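Local coordinates for protein ferredoxin (Mycobacterium smegmatis, PDB 2V2K) that transfers electrons in metabolic reactions as a seven-iron ferredoxin, with one [3Fe-4S] and one [4Fe-4S] cluster as its cofactors, at residues A[1-5]-A[31-36]. Residues are numbered along the deposited sequence; the frame is centred on the assembly and turned at random.
Sequences TYVIA and MLYIHP. With F3S (Fe3-s4 cluster), chain C; F3S (Fe3-s4 cluster), chain D.
Strands 2-4 and 32-34 are extended and run antiparallel at 164°, with axes 5.9 Å apart. Strand 2-4 pairs with 54-56, and 32-34 with 25-27; only the second pair is a hairpin. V3 lies across from I34 (CA-CA 6.0 Å) and T1 from P36 (5.5 Å). I4 (m, t) and I34 (m, t) point inward and touch CG1 to CG1 at 3.8 Å. I4 CD1 reaches L32 CB at 3.7 Å. I34 CD1 packs on Y2 CB at 3.8 Å. M31 (p, t, m) brings CE to I4 CG2 at 3.7 Å. T1 OG1 (t) donates to Y2 O (3.1 Å) and lies 3.5 Å from P36 CA. V3, Y33 and H35 turn away. One water donates to Y2 O and I34 O, both at 2.8 Å. The ends of Y2 (m) and L32 (m, p) lead away: Y2 CD2 is 3.2 Å from S1 of the chain C cluster, L32 CD1 3.7 Å from S1 of the chain D cluster. The former fills the presumed [4Fe-4S] site but is modelled as Fe3-S4. Two such pseudo-twofold-related sheets are characteristic of two-cluster bacterial ferredoxins. The chemistry implies an apolar core: Y2 and I34 line one cluster pocket, I4 and L32 the other.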
loop_
_atom_site.group_PDB
_atom_site.type_symbol
_atom_site.label_atom_id
_atom_site.label_comp_id
_atom_site.label_asym_id
_atom_site.label_seq_id
_atom_site.Cartn_x
_atom_site.Cartn_y
_atom_site.Cartn_z
ATOM N N THR A 1 -1.220 1.336 -12.166
ATOM C CA THR A 1 -1.527 1.172 -10.750
ATOM C C THR A 1 -1.022 2.360 -9.937
ATOM O O THR A 1 -0.119 3.078 -10.364
ATOM C CB THR A 1 -0.914 -0.122 -10.186
ATOM O OG1 THR A 1 -1.473 -0.397 -8.895
ATOM C CG2 THR A 1 0.596 0.015 -10.059
ATOM N N TYR A 2 -1.614 2.561 -8.764
ATOM C CA TYR A 2 -1.086 3.490 -7.800
ATOM C C TYR A 2 -0.261 2.680 -6.754
ATOM O O TYR A 2 -0.375 1.445 -6.671
ATOM C CB TYR A 2 -2.226 4.302 -7.162
ATOM C CG TYR A 2 -2.739 5.419 -8.061
ATOM C CD1 TYR A 2 -2.639 6.752 -7.673
ATOM C CD2 TYR A 2 -3.267 5.144 -9.321
ATOM C CE1 TYR A 2 -3.099 7.780 -8.501
ATOM C CE2 TYR A 2 -3.729 6.165 -10.156
ATOM C CZ TYR A 2 -3.648 7.475 -9.738
ATOM O OH TYR A 2 -4.100 8.494 -10.564
ATOM N N VAL A 3 0.584 3.395 -6.018
ATOM C CA VAL A 3 1.624 2.835 -5.127
ATOM C C VAL A 3 1.640 3.592 -3.790
ATOM O O VAL A 3 1.639 4.827 -3.778
ATOM C CB VAL A 3 3.034 2.901 -5.787
ATOM C CG1 VAL A 3 4.100 2.381 -4.834
ATOM C CG2 VAL A 3 3.019 2.121 -7.102
ATOM N N ILE A 4 1.639 2.855 -2.671
ATOM C CA ILE A 4 1.881 3.450 -1.353
ATOM C C ILE A 4 3.398 3.389 -1.066
ATOM O O ILE A 4 4.024 2.325 -1.140
ATOM C CB ILE A 4 1.035 2.760 -0.244
ATOM C CG1 ILE A 4 -0.463 2.788 -0.612
ATOM C CG2 ILE A 4 1.279 3.430 1.104
ATOM C CD1 ILE A 4 -1.411 2.193 0.425
ATOM N N ALA A 5 3.963 4.546 -0.719
ATOM C CA ALA A 5 5.405 4.706 -0.446
ATOM C C ALA A 5 5.692 4.962 1.064
ATOM O O ALA A 5 4.773 4.875 1.910
ATOM C CB ALA A 5 5.968 5.858 -1.325
ATOM N N MET A 31 2.529 -0.948 7.100
ATOM C CA MET A 31 1.892 0.008 6.167
ATOM C C MET A 31 0.730 -0.679 5.439
ATOM O O MET A 31 0.464 -1.861 5.670
ATOM C CB MET A 31 2.915 0.590 5.152
ATOM C CG MET A 31 3.596 -0.439 4.274
ATOM S SD MET A 31 4.907 0.231 3.217
ATOM C CE MET A 31 4.000 1.156 1.987
ATOM N N LEU A 32 0.013 0.096 4.617
ATOM C CA LEU A 32 -0.940 -0.445 3.646
ATOM C C LEU A 32 -0.269 -0.576 2.265
ATOM O O LEU A 32 0.739 0.058 1.998
ATOM C CB LEU A 32 -2.206 0.406 3.554
ATOM C CG LEU A 32 -3.248 -0.020 4.580
ATOM C CD1 LEU A 32 -2.712 0.309 5.984
ATOM C CD2 LEU A 32 -4.602 0.629 4.324
ATOM N N TYR A 33 -0.848 -1.442 1.431
ATOM C CA TYR A 33 -0.305 -1.850 0.124
ATOM C C TYR A 33 -1.424 -1.917 -0.914
ATOM O O TYR A 33 -2.502 -2.484 -0.641
ATOM C CB TYR A 33 0.368 -3.224 0.231
ATOM C CG TYR A 33 1.469 -3.356 1.288
ATOM C CD1 TYR A 33 1.172 -3.638 2.633
ATOM C CD2 TYR A 33 2.798 -3.210 0.937
ATOM C CE1 TYR A 33 2.197 -3.768 3.591
ATOM C CE2 TYR A 33 3.824 -3.333 1.882
ATOM C CZ TYR A 33 3.510 -3.622 3.200
ATOM O OH TYR A 33 4.549 -3.730 4.105
ATOM N N ILE A 34 -1.204 -1.314 -2.074
ATOM C CA ILE A 34 -2.174 -1.353 -3.204
ATOM C C ILE A 34 -1.866 -2.565 -4.067
ATOM O O ILE A 34 -0.716 -2.729 -4.535
ATOM C CB ILE A 34 -2.137 -0.064 -4.052
ATOM C CG1 ILE A 34 -2.674 1.108 -3.212
ATOM C CG2 ILE A 34 -2.877 -0.267 -5.395
ATOM C CD1 ILE A 34 -2.551 2.502 -3.830
ATOM N N HIS A 35 -2.868 -3.414 -4.294
ATOM C CA HIS A 35 -2.663 -4.599 -5.137
ATOM C C HIS A 35 -2.586 -4.188 -6.595
ATOM O O HIS A 35 -3.590 -3.717 -7.136
ATOM C CB HIS A 35 -3.808 -5.600 -4.954
ATOM C CG HIS A 35 -3.471 -6.972 -5.408
ATOM N ND1 HIS A 35 -2.817 -7.217 -6.592
ATOM C CD2 HIS A 35 -3.678 -8.182 -4.835
ATOM C CE1 HIS A 35 -2.619 -8.516 -6.723
ATOM N NE2 HIS A 35 -3.113 -9.121 -5.662
ATOM N N PRO A 36 -1.412 -4.361 -7.230
ATOM C CA PRO A 36 -1.198 -3.871 -8.599
ATOM C C PRO A 36 -1.991 -4.585 -9.705
ATOM O O PRO A 36 -2.102 -4.052 -10.817
ATOM C CB PRO A 36 0.303 -4.105 -8.831
ATOM C CG PRO A 36 0.661 -5.165 -7.950
ATOM C CD PRO A 36 -0.204 -5.051 -6.728
HETATM FE FE1 F3S C . -6.320 2.043 -7.391
HETATM FE FE3 F3S C . -6.613 4.081 -5.577
HETATM FE FE4 F3S C . -8.433 2.092 -5.743
HETATM S S1 F3S C . -5.965 4.259 -7.754
HETATM S S2 F3S C . -8.483 1.518 -7.965
HETATM S S3 F3S C . -6.185 1.858 -5.127
HETATM S S4 F3S C . -8.900 4.344 -5.428
HETATM FE FE1 F3S D . -3.643 5.260 3.520
HETATM FE FE3 F3S D . -1.250 5.016 4.625
HETATM FE FE4 F3S D . -2.106 7.399 3.848
HETATM S S1 F3S D . -2.989 3.961 5.260
HETATM S S2 F3S D . -4.329 7.346 4.099
HETATM S S3 F3S D . -1.681 5.572 2.606
HETATM S S4 F3S D . -0.814 6.842 5.672
HETATM O O HOH W 1 0.848 -1.059 -6.163
#